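Local atomic coordinates of Lin1840 protein (Listeria innocua serovar 6a, PDB entry 4ZOC), a protein that probably hydrolyses terminal, non-reducing beta-D-glucosyl residues to release beta-D-glucose, as a family 3 glycoside hydrolase involved in beta-1,2-glucan metabolism. Residues Ala391-Val396 / Glu430-Val435; Arg426-Thr431 / Thr536-Ser541; Ala452-Met457 / Leu496-Val501; Gly397-Ser402 / Thr437-Leu442; Val460-Gly465 / Val500-Phe505. The protein carries 2 engineered substitutions. One frame throughout, in Å; residues are numbered along the deposited sequence. Where two conformers were deposited one is given.

Interaction 1 of 5, residues Ala391-Val396 / Glu430-Val435; sequences AKIALV and ETVEVV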
# COMPACT_ATOMS: atom_id res chain seq x y z
N ALA A 391 30.05 -20.35 -30.66
CA ALA A 391 30.42 -19.25 -29.77
C ALA A 391 31.17 -19.74 -28.57
O ALA A 391 30.74 -20.71 -27.87
CB ALA A 391 29.18 -18.48 -29.33
N LYS A 392 32.30 -19.09 -28.30
CA LYS A 392 33.15 -19.41 -27.14
C LYS A 392 32.61 -18.61 -25.93
O LYS A 392 32.66 -17.39 -25.89
CB LYS A 392 34.62 -19.09 -27.41
CG LYS A 392 35.26 -19.84 -28.58
CD LYS A 392 36.71 -19.41 -28.86
CE LYS A 392 37.65 -19.59 -27.68
NZ LYS A 392 39.08 -19.15 -27.92
N ILE A 393 32.06 -19.34 -24.96
CA ILE A 393 31.26 -18.79 -23.87
C ILE A 393 32.05 -18.86 -22.58
O ILE A 393 32.51 -19.93 -22.14
CB ILE A 393 29.95 -19.59 -23.68
CG1 ILE A 393 29.05 -19.37 -24.88
CG2 ILE A 393 29.30 -19.13 -22.36
CD1 ILE A 393 27.82 -20.29 -24.93
N ALA A 394 32.20 -17.73 -21.93
CA ALA A 394 32.53 -17.73 -20.49
C ALA A 394 31.22 -17.62 -19.71
O ALA A 394 30.46 -16.63 -19.80
CB ALA A 394 33.45 -16.56 -20.14
N LEU A 395 30.99 -18.66 -18.95
CA LEU A 395 29.77 -18.82 -18.12
C LEU A 395 30.18 -18.48 -16.70
O LEU A 395 30.96 -19.19 -16.07
CB LEU A 395 29.24 -20.27 -18.21
CG LEU A 395 28.10 -20.55 -17.23
CD1 LEU A 395 26.86 -19.72 -17.44
CD2 LEU A 395 27.73 -22.00 -17.30
N VAL A 396 29.71 -17.38 -16.19
CA VAL A 396 30.15 -16.95 -14.88
C VAL A 396 29.01 -16.56 -13.96
O VAL A 396 27.96 -16.12 -14.44
CB VAL A 396 31.20 -15.81 -14.95
CG1 VAL A 396 32.35 -16.12 -15.95
CG2 VAL A 396 30.59 -14.59 -15.41
N GLU A 430 30.29 -26.15 -27.78
CA GLU A 430 31.53 -26.95 -27.64
C GLU A 430 32.54 -26.32 -26.68
O GLU A 430 33.22 -27.03 -25.96
CB GLU A 430 32.20 -27.25 -29.00
CG GLU A 430 31.99 -26.18 -30.06
CD GLU A 430 32.77 -26.40 -31.37
OE1 GLU A 430 32.40 -25.72 -32.36
OE2 GLU A 430 33.72 -27.23 -31.40
N THR A 431 32.56 -24.97 -26.64
CA THR A 431 33.51 -24.26 -25.85
C THR A 431 32.85 -23.39 -24.76
O THR A 431 32.22 -22.36 -25.05
CB THR A 431 34.36 -23.36 -26.75
OG1 THR A 431 34.84 -24.18 -27.82
CG2 THR A 431 35.52 -22.75 -25.92
N VAL A 432 32.97 -23.88 -23.52
CA VAL A 432 32.47 -23.18 -22.35
C VAL A 432 33.54 -23.24 -21.28
O VAL A 432 34.10 -24.30 -20.96
CB VAL A 432 31.14 -23.74 -21.81
CG1 VAL A 432 30.58 -22.87 -20.71
CG2 VAL A 432 30.10 -23.93 -22.89
N GLU A 433 33.91 -22.07 -20.75
CA GLU A 433 34.75 -21.98 -19.58
C GLU A 433 33.91 -21.37 -18.47
O GLU A 433 33.35 -20.32 -18.65
CB GLU A 433 35.87 -21.05 -19.91
CG GLU A 433 37.11 -21.22 -19.12
CD GLU A 433 38.32 -20.69 -19.93
OE1 GLU A 433 38.93 -19.77 -19.47
OE2 GLU A 433 38.69 -21.22 -20.99
N VAL A 434 33.96 -21.98 -17.30
CA VAL A 434 33.02 -21.70 -16.25
C VAL A 434 33.73 -21.17 -15.06
O VAL A 434 34.73 -21.70 -14.66
CB VAL A 434 32.31 -23.01 -15.85
CG1 VAL A 434 31.43 -22.73 -14.63
CG2 VAL A 434 31.49 -23.48 -17.03
N VAL A 435 33.19 -20.12 -14.44
CA VAL A 435 33.66 -19.64 -13.16
C VAL A 435 32.43 -19.39 -12.28
O VAL A 435 31.70 -18.42 -12.49
CB VAL A 435 34.43 -18.31 -13.25
CG1 VAL A 435 35.01 -17.86 -11.92
CG2 VAL A 435 35.61 -18.39 -14.27
O HOH W 1 30.88 -23.22 -28.47

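Interaction 2 of 5, residues Arg426-Thr431 / Thr536-Ser541; sequences REVFET and TADLLS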
# COMPACT_ATOMS: atom_id res chain seq x y z
N ARG A 426 26.68 -27.10 -22.08
CA ARG A 426 27.72 -27.99 -22.65
C ARG A 426 27.12 -29.05 -23.54
O ARG A 426 27.84 -29.62 -24.36
CB ARG A 426 28.53 -28.67 -21.52
CG ARG A 426 29.48 -27.73 -20.77
CD ARG A 426 30.44 -28.53 -19.89
NE ARG A 426 31.26 -27.61 -19.12
CZ ARG A 426 32.31 -26.96 -19.57
NH1 ARG A 426 32.73 -27.10 -20.81
NH2 ARG A 426 32.94 -26.14 -18.75
N GLU A 427 25.82 -29.30 -23.44
CA GLU A 427 25.14 -30.12 -24.44
C GLU A 427 25.08 -29.47 -25.80
O GLU A 427 24.83 -30.13 -26.77
CB GLU A 427 23.71 -30.45 -24.00
CG GLU A 427 23.65 -31.33 -22.76
CD GLU A 427 22.23 -31.69 -22.33
OE1 GLU A 427 21.17 -31.04 -22.67
OE2 GLU A 427 22.16 -32.67 -21.58
N VAL A 428 25.23 -28.15 -25.87
CA VAL A 428 24.88 -27.37 -27.10
C VAL A 428 26.11 -26.68 -27.65
O VAL A 428 26.39 -26.75 -28.85
CB VAL A 428 23.77 -26.35 -26.78
CG1 VAL A 428 23.52 -25.42 -27.92
CG2 VAL A 428 22.49 -27.10 -26.38
N PHE A 429 26.87 -26.07 -26.75
CA PHE A 429 28.09 -25.27 -27.07
C PHE A 429 29.41 -26.04 -26.77
O PHE A 429 29.67 -26.47 -25.69
CB PHE A 429 28.04 -23.94 -26.25
CG PHE A 429 26.84 -23.08 -26.56
CD1 PHE A 429 26.84 -22.23 -27.64
CD2 PHE A 429 25.75 -23.09 -25.74
CE1 PHE A 429 25.71 -21.45 -27.97
CE2 PHE A 429 24.61 -22.37 -26.06
CZ PHE A 429 24.60 -21.52 -27.15
N GLU A 430 30.29 -26.15 -27.78
CA GLU A 430 31.53 -26.95 -27.64
C GLU A 430 32.54 -26.32 -26.68
O GLU A 430 33.22 -27.03 -25.96
CB GLU A 430 32.20 -27.25 -29.00
CG GLU A 430 31.99 -26.18 -30.06
CD GLU A 430 32.77 -26.40 -31.37
OE1 GLU A 430 32.40 -25.72 -32.36
OE2 GLU A 430 33.72 -27.23 -31.40
N THR A 431 32.56 -24.97 -26.64
CA THR A 431 33.51 -24.26 -25.85
C THR A 431 32.85 -23.39 -24.76
O THR A 431 32.22 -22.36 -25.05
CB THR A 431 34.36 -23.36 -26.75
OG1 THR A 431 34.84 -24.18 -27.82
CG2 THR A 431 35.52 -22.75 -25.92
N THR A 536 17.52 -22.82 -20.96
CA THR A 536 18.47 -21.74 -21.09
C THR A 536 19.30 -21.93 -22.39
O THR A 536 19.43 -20.99 -23.22
CB THR A 536 19.35 -21.65 -19.89
OG1 THR A 536 18.55 -21.50 -18.68
CG2 THR A 536 20.24 -20.50 -20.01
N ALA A 537 19.88 -23.11 -22.56
CA ALA A 537 20.72 -23.37 -23.76
C ALA A 537 19.93 -23.23 -25.07
O ALA A 537 20.41 -22.60 -26.06
CB ALA A 537 21.34 -24.75 -23.65
N ASP A 538 18.72 -23.77 -25.10
CA ASP A 538 17.87 -23.68 -26.29
C ASP A 538 17.47 -22.24 -26.64
O ASP A 538 17.52 -21.87 -27.81
CB ASP A 538 16.64 -24.51 -26.16
CG ASP A 538 16.93 -26.01 -26.21
OD1 ASP A 538 18.08 -26.46 -26.48
OD2 ASP A 538 16.00 -26.76 -25.93
N LEU A 539 17.17 -21.41 -25.63
CA LEU A 539 16.81 -20.07 -25.92
C LEU A 539 18.05 -19.29 -26.38
O LEU A 539 17.94 -18.49 -27.30
CB LEU A 539 16.20 -19.40 -24.72
CG LEU A 539 14.80 -19.97 -24.44
CD1 LEU A 539 14.43 -19.56 -23.04
CD2 LEU A 539 13.75 -19.46 -25.36
N LEU A 540 19.18 -19.48 -25.72
CA LEU A 540 20.42 -18.75 -26.09
C LEU A 540 20.90 -19.08 -27.50
O LEU A 540 21.49 -18.24 -28.15
CB LEU A 540 21.57 -19.08 -25.11
CG LEU A 540 21.35 -18.54 -23.70
CD1 LEU A 540 22.50 -18.98 -22.81
CD2 LEU A 540 21.24 -17.02 -23.74
N SER A 541 20.75 -20.35 -27.87
CA SER A 541 21.25 -20.84 -29.14
C SER A 541 20.30 -20.58 -30.30
O SER A 541 20.71 -20.71 -31.47
CB SER A 541 21.55 -22.36 -29.02
OG SER A 541 20.34 -23.05 -29.26

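Interaction 3 of 5, residues Ala452-Met457 / Leu496-Val501; sequences AAVQNM and LGKPVV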
# COMPACT_ATOMS: atom_id res chain seq x y z
N ALA A 452 40.22 -13.89 -16.27
CA ALA A 452 40.92 -14.90 -17.10
C ALA A 452 39.99 -15.66 -18.04
O ALA A 452 40.35 -15.89 -19.26
CB ALA A 452 41.67 -15.85 -16.20
N ALA A 453 38.82 -16.09 -17.55
CA ALA A 453 37.87 -16.83 -18.40
C ALA A 453 37.31 -16.01 -19.55
O ALA A 453 37.18 -16.47 -20.69
CB ALA A 453 36.72 -17.44 -17.58
N VAL A 454 37.00 -14.76 -19.24
CA VAL A 454 36.45 -13.80 -20.23
C VAL A 454 37.50 -13.47 -21.30
O VAL A 454 37.20 -13.48 -22.48
CB VAL A 454 35.88 -12.54 -19.56
CG1 VAL A 454 35.42 -11.51 -20.57
CG2 VAL A 454 34.75 -12.87 -18.60
N GLN A 455 38.73 -13.24 -20.88
CA GLN A 455 39.87 -13.05 -21.85
C GLN A 455 39.98 -14.13 -22.87
O GLN A 455 40.14 -13.85 -24.05
CB GLN A 455 41.21 -12.91 -21.11
CG GLN A 455 41.58 -11.47 -20.84
CD GLN A 455 42.71 -11.27 -19.81
OE1 GLN A 455 42.93 -10.16 -19.31
NE2 GLN A 455 43.42 -12.34 -19.49
N ASN A 456 39.90 -15.38 -22.40
CA ASN A 456 39.91 -16.58 -23.21
C ASN A 456 38.77 -16.76 -24.17
O ASN A 456 38.96 -17.17 -25.33
CB ASN A 456 39.97 -17.84 -22.30
CG ASN A 456 41.29 -17.96 -21.52
OD1 ASN A 456 42.31 -17.38 -21.90
ND2 ASN A 456 41.28 -18.76 -20.45
N MET A 457 37.57 -16.43 -23.73
CA MET A 457 36.35 -16.59 -24.53
C MET A 457 35.91 -15.37 -25.32
O MET A 457 36.62 -14.37 -25.37
CB MET A 457 35.27 -16.92 -23.49
CG MET A 457 35.58 -18.25 -22.81
SD MET A 457 35.53 -19.77 -23.76
CE MET A 457 37.26 -19.99 -24.21
N LEU A 496 35.12 -5.67 -18.95
CA LEU A 496 36.07 -6.60 -19.59
C LEU A 496 35.96 -6.52 -21.11
O LEU A 496 36.68 -7.15 -21.80
CB LEU A 496 35.90 -8.05 -19.04
CG LEU A 496 35.99 -8.15 -17.55
CD1 LEU A 496 35.75 -9.58 -17.09
CD2 LEU A 496 37.30 -7.64 -16.94
N GLY A 497 35.07 -5.72 -21.62
CA GLY A 497 35.05 -5.46 -23.08
C GLY A 497 34.41 -6.46 -24.00
O GLY A 497 34.39 -6.20 -25.24
N LYS A 498 33.83 -7.57 -23.48
CA LYS A 498 33.18 -8.57 -24.33
C LYS A 498 31.68 -8.49 -24.18
O LYS A 498 31.24 -8.01 -23.18
CB LYS A 498 33.62 -9.98 -23.90
CG LYS A 498 35.16 -10.06 -23.95
CD LYS A 498 35.80 -11.01 -24.90
CE LYS A 498 37.32 -10.84 -24.85
NZ LYS A 498 37.96 -12.16 -24.96
N PRO A 499 30.93 -8.97 -25.16
CA PRO A 499 29.44 -8.86 -25.02
C PRO A 499 28.93 -9.78 -23.94
O PRO A 499 29.48 -10.89 -23.73
CB PRO A 499 28.89 -9.30 -26.37
CG PRO A 499 30.09 -9.32 -27.33
CD PRO A 499 31.36 -9.36 -26.53
N VAL A 500 27.94 -9.29 -23.21
CA VAL A 500 27.41 -10.00 -22.04
C VAL A 500 25.92 -10.28 -22.22
O VAL A 500 25.15 -9.35 -22.52
CB VAL A 500 27.60 -9.15 -20.82
CG1 VAL A 500 26.99 -9.82 -19.58
CG2 VAL A 500 29.04 -8.75 -20.60
N VAL A 501 25.50 -11.54 -22.06
CA VAL A 501 24.10 -11.88 -21.85
C VAL A 501 23.94 -12.25 -20.37
O VAL A 501 24.67 -13.09 -19.81
CB VAL A 501 23.54 -12.94 -22.80
CG1 VAL A 501 24.38 -14.16 -22.91
CG2 VAL A 501 22.12 -13.33 -22.40

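Interaction 4 of 5, residues Gly397-Ser402 / Thr437-Leu442; sequences GPLATS and TEYTEL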
# COMPACT_ATOMS: atom_id res chain seq x y z
N GLY A 397 29.24 -16.68 -12.65
CA GLY A 397 28.31 -16.24 -11.67
C GLY A 397 27.68 -17.28 -10.80
O GLY A 397 28.02 -18.45 -10.88
N PRO A 398 26.78 -16.86 -9.91
CA PRO A 398 26.20 -17.78 -8.93
C PRO A 398 25.22 -18.80 -9.44
O PRO A 398 25.06 -19.83 -8.74
CB PRO A 398 25.58 -16.87 -7.91
CG PRO A 398 25.29 -15.61 -8.63
CD PRO A 398 26.38 -15.48 -9.65
N LEU A 399 24.66 -18.57 -10.62
CA LEU A 399 23.73 -19.49 -11.29
C LEU A 399 24.46 -20.32 -12.40
O LEU A 399 23.82 -21.10 -13.14
CB LEU A 399 22.48 -18.79 -11.85
CG LEU A 399 21.28 -18.77 -10.89
CD1 LEU A 399 20.69 -20.18 -10.78
CD2 LEU A 399 21.73 -18.26 -9.52
N ALA A 400 25.80 -20.21 -12.49
CA ALA A 400 26.55 -20.95 -13.50
C ALA A 400 26.46 -22.48 -13.25
O ALA A 400 26.22 -23.27 -14.16
CB ALA A 400 28.01 -20.56 -13.48
N THR A 401 26.66 -22.85 -12.00
CA THR A 401 26.62 -24.24 -11.57
C THR A 401 25.61 -24.55 -10.51
O THR A 401 25.43 -25.75 -10.18
CB THR A 401 28.00 -24.71 -11.03
OG1 THR A 401 28.31 -24.09 -9.78
CG2 THR A 401 29.10 -24.42 -12.03
N SER A 402 24.98 -23.55 -9.91
CA SER A 402 24.05 -23.83 -8.80
C SER A 402 22.97 -24.81 -9.25
O SER A 402 22.32 -24.59 -10.28
CB SER A 402 23.38 -22.57 -8.29
OG SER A 402 22.41 -22.86 -7.33
N THR A 437 30.58 -18.38 -8.80
CA THR A 437 30.80 -17.46 -7.71
C THR A 437 29.68 -17.70 -6.73
O THR A 437 28.70 -18.40 -7.07
CB THR A 437 30.79 -15.98 -8.15
OG1 THR A 437 29.53 -15.59 -8.72
CG2 THR A 437 31.89 -15.71 -9.14
N GLU A 438 29.84 -17.15 -5.54
CA GLU A 438 28.85 -17.27 -4.46
C GLU A 438 27.69 -16.29 -4.65
O GLU A 438 27.83 -15.24 -5.30
CB GLU A 438 29.51 -17.03 -3.11
CG GLU A 438 30.53 -18.09 -2.68
CD GLU A 438 31.04 -17.81 -1.30
OE1 GLU A 438 31.84 -16.87 -1.11
OE2 GLU A 438 30.57 -18.48 -0.38
N TYR A 439 26.53 -16.65 -4.10
CA TYR A 439 25.35 -15.77 -4.24
C TYR A 439 25.51 -14.38 -3.64
O TYR A 439 24.89 -13.43 -4.15
CB TYR A 439 24.15 -16.43 -3.55
CG TYR A 439 23.48 -17.52 -4.36
CD1 TYR A 439 23.95 -18.83 -4.34
CD2 TYR A 439 22.44 -17.22 -5.22
CE1 TYR A 439 23.31 -19.83 -5.02
CE2 TYR A 439 21.79 -18.20 -5.90
CZ TYR A 439 22.26 -19.53 -5.82
OH TYR A 439 21.59 -20.50 -6.48
N THR A 440 26.30 -14.22 -2.58
CA THR A 440 26.34 -12.93 -1.89
C THR A 440 27.74 -12.30 -1.76
O THR A 440 27.93 -11.33 -1.05
CB THR A 440 25.71 -13.07 -0.47
OG1 THR A 440 26.55 -13.91 0.35
CG2 THR A 440 24.32 -13.69 -0.56
N GLU A 441 28.75 -12.88 -2.41
CA GLU A 441 30.13 -12.40 -2.24
C GLU A 441 30.71 -12.14 -3.65
O GLU A 441 30.28 -12.75 -4.65
CB GLU A 441 30.98 -13.47 -1.48
CG GLU A 441 30.53 -13.92 -0.09
CD GLU A 441 30.66 -12.85 0.94
OE1 GLU A 441 31.04 -11.69 0.53
OE2 GLU A 441 30.29 -13.12 2.12
N LEU A 442 31.69 -11.25 -3.72
CA LEU A 442 32.54 -11.10 -4.88
C LEU A 442 33.95 -10.82 -4.37
O LEU A 442 34.27 -9.67 -3.95
CB LEU A 442 32.06 -9.94 -5.80
CG LEU A 442 32.91 -9.71 -7.03
CD1 LEU A 442 32.92 -10.97 -7.90
CD2 LEU A 442 32.44 -8.53 -7.83
O HOH W 2 26.59 -20.32 -6.61

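Interaction 5 of 5, residues Val460-Gly465 / Val500-Phe505; sequences VVLALG and VVITLF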
# COMPACT_ATOMS: atom_id res chain seq x y z
N VAL A 460 30.07 -13.53 -22.83
CA VAL A 460 29.93 -13.88 -21.46
C VAL A 460 28.48 -14.14 -21.24
O VAL A 460 27.63 -13.37 -21.65
CB VAL A 460 30.35 -12.75 -20.54
CG1 VAL A 460 30.26 -13.12 -19.07
CG2 VAL A 460 31.76 -12.24 -20.91
N VAL A 461 28.20 -15.29 -20.67
CA VAL A 461 26.88 -15.60 -20.15
C VAL A 461 27.04 -15.42 -18.62
O VAL A 461 27.69 -16.28 -17.92
CB VAL A 461 26.41 -17.05 -20.51
CG1 VAL A 461 25.08 -17.35 -19.77
CG2 VAL A 461 26.19 -17.31 -21.95
N LEU A 462 26.39 -14.37 -18.06
CA LEU A 462 26.54 -13.96 -16.69
C LEU A 462 25.26 -14.48 -16.04
O LEU A 462 24.17 -13.96 -16.28
CB LEU A 462 26.62 -12.46 -16.59
CG LEU A 462 26.66 -11.89 -15.17
CD1 LEU A 462 27.74 -12.51 -14.26
CD2 LEU A 462 26.92 -10.38 -15.19
N ALA A 463 25.39 -15.52 -15.26
CA ALA A 463 24.22 -16.19 -14.68
C ALA A 463 24.04 -15.74 -13.25
O ALA A 463 24.83 -16.14 -12.31
CB ALA A 463 24.39 -17.73 -14.79
N LEU A 464 23.03 -14.91 -13.06
CA LEU A 464 22.70 -14.31 -11.77
C LEU A 464 21.40 -14.79 -11.20
O LEU A 464 20.49 -15.23 -11.92
CB LEU A 464 22.55 -12.79 -11.92
CG LEU A 464 23.76 -12.06 -12.56
CD1 LEU A 464 23.43 -10.57 -12.70
CD2 LEU A 464 24.98 -12.31 -11.72
N GLY A 465 21.24 -14.64 -9.91
CA GLY A 465 19.88 -14.92 -9.39
C GLY A 465 19.72 -15.12 -7.91
O GLY A 465 20.64 -14.95 -7.11
N VAL A 500 27.94 -9.29 -23.21
CA VAL A 500 27.41 -10.00 -22.04
C VAL A 500 25.92 -10.28 -22.22
O VAL A 500 25.15 -9.35 -22.52
CB VAL A 500 27.60 -9.15 -20.82
CG1 VAL A 500 26.99 -9.82 -19.58
CG2 VAL A 500 29.04 -8.75 -20.60
N VAL A 501 25.50 -11.54 -22.06
CA VAL A 501 24.10 -11.88 -21.85
C VAL A 501 23.94 -12.25 -20.37
O VAL A 501 24.67 -13.09 -19.81
CB VAL A 501 23.54 -12.94 -22.80
CG1 VAL A 501 24.38 -14.16 -22.91
CG2 VAL A 501 22.12 -13.33 -22.40
N ILE A 502 22.99 -11.61 -19.70
CA ILE A 502 22.66 -11.96 -18.32
C ILE A 502 21.47 -12.93 -18.36
O ILE A 502 20.40 -12.65 -19.00
CB ILE A 502 22.33 -10.72 -17.44
CG1 ILE A 502 23.61 -9.98 -17.09
CG2 ILE A 502 21.71 -11.15 -16.08
CD1 ILE A 502 23.47 -8.58 -16.43
N THR A 503 21.63 -14.08 -17.73
CA THR A 503 20.53 -15.04 -17.65
C THR A 503 20.14 -14.98 -16.19
O THR A 503 20.90 -15.34 -15.36
CB THR A 503 20.98 -16.49 -18.04
OG1 THR A 503 22.15 -16.80 -17.33
CG2 THR A 503 21.34 -16.61 -19.48
N LEU A 504 18.95 -14.45 -15.90
CA LEU A 504 18.48 -14.20 -14.58
C LEU A 504 17.50 -15.25 -14.09
O LEU A 504 16.54 -15.59 -14.76
CB LEU A 504 17.85 -12.79 -14.50
CG LEU A 504 17.37 -12.30 -13.12
CD1 LEU A 504 18.52 -12.03 -12.18
CD2 LEU A 504 16.58 -10.99 -13.33
N PHE A 505 17.79 -15.78 -12.91
CA PHE A 505 16.90 -16.79 -12.23
C PHE A 505 16.39 -16.24 -10.91
O PHE A 505 17.15 -15.71 -10.07
CB PHE A 505 17.69 -18.05 -12.01
CG PHE A 505 18.17 -18.68 -13.28
CD1 PHE A 505 19.32 -18.25 -13.90
CD2 PHE A 505 17.49 -19.73 -13.82
CE1 PHE A 505 19.75 -18.82 -15.08
CE2 PHE A 505 17.93 -20.32 -14.96
CZ PHE A 505 19.05 -19.88 -15.61

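Interaction 1 of 5, residues Ala391-Val396 / Glu430-Val435
Strands 393-396 and 432-435 run parallel, their axes 4.6 Å apart and inclined by 21°. I393 and L395 use both N and O toward the partner strand, making four backbone hydrogen bonds. I393 N reaches T431 O at 3.0 Å from above the carbonyl plane, whereas E433 N meets I393 O (2.9 Å) almost along the C=O axis. Ahead of these bonds a water bridges A391 O and T431 N.

I393, L395, V432 and V434 share one face, a branched aliphatic surface suited to burial under a helix. L395, with CG anti to the backbone N (chi1 172°), brings CB to 3.8 Å from V432 CG1 and lays CD2 alongside V434 CG2 at 4.0 Å. On the other face V396 CG1 rests beside V435 CB at 4.1 Å, while E433 extends away to bond N456 through OE1. At the start of the pair, K392 CG lies alongside T431 CG2.

The pair belongs to a beta-alpha-beta unit of the C-terminal domain. Its helix 421-426 packs on L395 and V434, helix 444-456 on E433 and V435, and strand 459-465 continues the sheet beyond 393-397, leaving 432-436 outermost within the chain.

Interaction 2 of 5, residues Arg426-Thr431 / Thr536-Ser541
The loop linking helix 421-426 to strand 432-436, part of a beta-alpha-beta crossover, leans here on helix 532-541. No hydrogen bond crosses between the segments; V428 and F429 make the contact by packing. V428 forks over the helix: with CG1 anti to its backbone N (chi1 172°), that methyl reaches S541 CB at 3.8 Å, and CG2 touches A537 CB, also at 3.8 Å. A537 and S541 are four residues apart and so lie one above the other on the same side of the helix. Their small side chains let the loop come close, and the beta-branched valine fits both at once.

In the C-terminal domain of family 3, an alpha/beta fold, this helix packs on the central sheet: T536 meets T503 and F505, and L540 meets V501. F429 packs beside V428. Its CG stands anti to the carbonyl carbon (chi1 -60°), which sends the ring tip over the helix, CZ lying 3.7 Å from S541 CB and 4.4 Å from L540 CB. V428 CG1 rests over one ring face, 3.7 Å above the plane and offset toward the rim, so the two neighbours brace each other.

The S541 hydroxyl turns back toward A537 O, a weak and unsettled bond, and OG accepts a firmer one from A543 N just beyond the segment; its CB is left to the apolar partners. Polar ends flank this patch, with D538 paired to R368 and E427 to R534. Each arginine probably eases the mutual repulsion of the two carboxylates, whose E427 OE1 and D538 OD1 stand 6.7 Å apart.

Interaction 3 of 5, residues Ala452-Met457 / Leu496-Val501
K498 NZ is gripped by three backbone carbonyls at the end of helix 444-456. The shortest bond runs to M457 O at 2.6 Å, nearly along the C=O axis, and a second reaches V454 O at 2.9 Å in the carbonyl plane, on a lone pair. A third, weak bond joins Q455 O, likewise at 2.9 Å. V454 O and Q455 O belong to the C-terminal end of the helix, whose dipole would probably stabilise the ammonium charge; M457 O comes from the residue just after it. Lysine is long enough to bring its charge there.

One shell out, the aliphatic part of K498 runs along V454. The lysine CG lies 3.7 Å from V454 CG1, the two side chains sliding past each other in opposite directions, and bends at chi2 (-116°) and chi4 (142°) carry NZ round to the carbonyls. V454 also crosses L496 at about a right angle, setting CG2 against L496 CD1 at 3.8 Å.

G497 sits between L496 and K498 with positive phi (81°), just after the preceding helix; a CB there would be jammed against the carbonyl O of L496.

Around them, V454 packs on V460 of strand 459-465, A453 and M457 lean on strand 432-436, and P499 leads into strand 500-505. The contact thus ties the end of helix 444-456 to the turn after helix 484-494, at one end of the sheet.

Interaction 4 of 5, residues Gly397-Ser402 / Thr437-Leu442
The ring of Y439 carries P398 on one face and a hydroxyl at its far edge. P398 CB stands 4.2 Å from the ring centroid, only 14° off the normal, a CH-pi contact to which proline is well suited, its compact, rigid ring presenting C-H groups. S402 OG lies at the edge, near the ring plane, and is hydrogen-bonded to Y439 OH at 2.6 Å. L399 CD2 approaches obliquely, 3.6 Å from Y439 CE2. With CG anti to its carbonyl carbon (chi1 -79°), the tyrosine reaches across to the other segment, and S402, its OG anti to the backbone N, points to meet it.

Behind the ring, T437 N makes a weak bond to G397 O at 3.3 Å, and P398 CA is 3.2 Å from T437 O in a CA-H...O contact. A water sits within hydrogen-bonding distance of both P398 O and T437 O. G397 opens a type I turn ending at A400; its phi of 115° would jam a CB against the preceding carbonyl, and a CB would also clash with P398 CD, so glycine fits here.

Both segments are loops at the carboxyl ends of two neighbouring parallel strands of the mixed sheet, 393-397 and 432-436. Helix 484-494 packs on P398 and T437, and Q486 bonds Y439 O.

Chemically, the hydroxyl pair holds the tip of the tyrosine while P398 covers one face of its ring. S402 OG also accepts from D404 N, which would probably polarise the short hydroxyl contact, and the water lies between two backbone carbonyls, both acceptors, that cannot bond each other.

Interaction 5 of 5, residues Val460-Gly465 / Val500-Phe505
Hydrogen bonding comes first: strands 460-465 and 500-505 are parallel, axes 4.6 Å apart and 24° inclined, with five backbone bonds between them. V501 N to V460 O and L462 N to V501 O are both 2.8 Å and lie nearly along their C=O axes. T503 N, in contrast, approaches L462 O from above the carbonyl plane, and L464 N to T503 O is longer, at 3.2 Å. F505 N to L464 O closes the series, and L464 O also lies in plane at the edge of the F505 ring.

Apolar packing occupies both faces. On one, L462 and I502 lie side by side, L462 CD2 meeting I502 CG1 at 3.8 Å, and L464 CD1 crosses obliquely to I502 CG2. On the other, V461 CG2 touches V501 CG1 at 3.8 Å, and V461 CG1 reaches T503 CG2. Branched aliphatic residues suit extended strands with helices on both faces.

Polar and backbone demands account for the exceptions. T503 OG1, in the crowded position between N and carbonyl carbon (chi1 49°), is buried beside A463 CB at 3.5 Å with no partner in the model; A463 is small enough to admit it. At G465 a CB would clash with F505 O, whereas the bare CA comes within 2.9 Å of it.

These are central strands of the sheet, wholly buried and linked as a beta-alpha-beta unit through helix 484-494, which covers V460, L462 and V500. Helix 532-541 covers V461, V501 and T503 on the other face, and strand 393-397 lies alongside 459-465.

Overall arrangement
Reading from the N terminus, interaction 1 closes a loop from 391-396 to 430-435, pairing strands 393-397 and 432-436. Interaction 4, joining the loops just after these strands, crosses it, since 397-402 falls within the first loop and 437-442 beyond it. Interaction 2 starts where interaction 1 ends, sharing E430 and T431, and spans over a hundred residues to helix 532-541; it also crosses interaction 4. Interactions 3 and 5 lie within that long span, in series after interactions 1 and 4, and finish on one strand, sharing V500 and V501. Together they tie sheet, flanking helices and strand-end loops of the C-terminal domain, away from the glucose and magnesium sites.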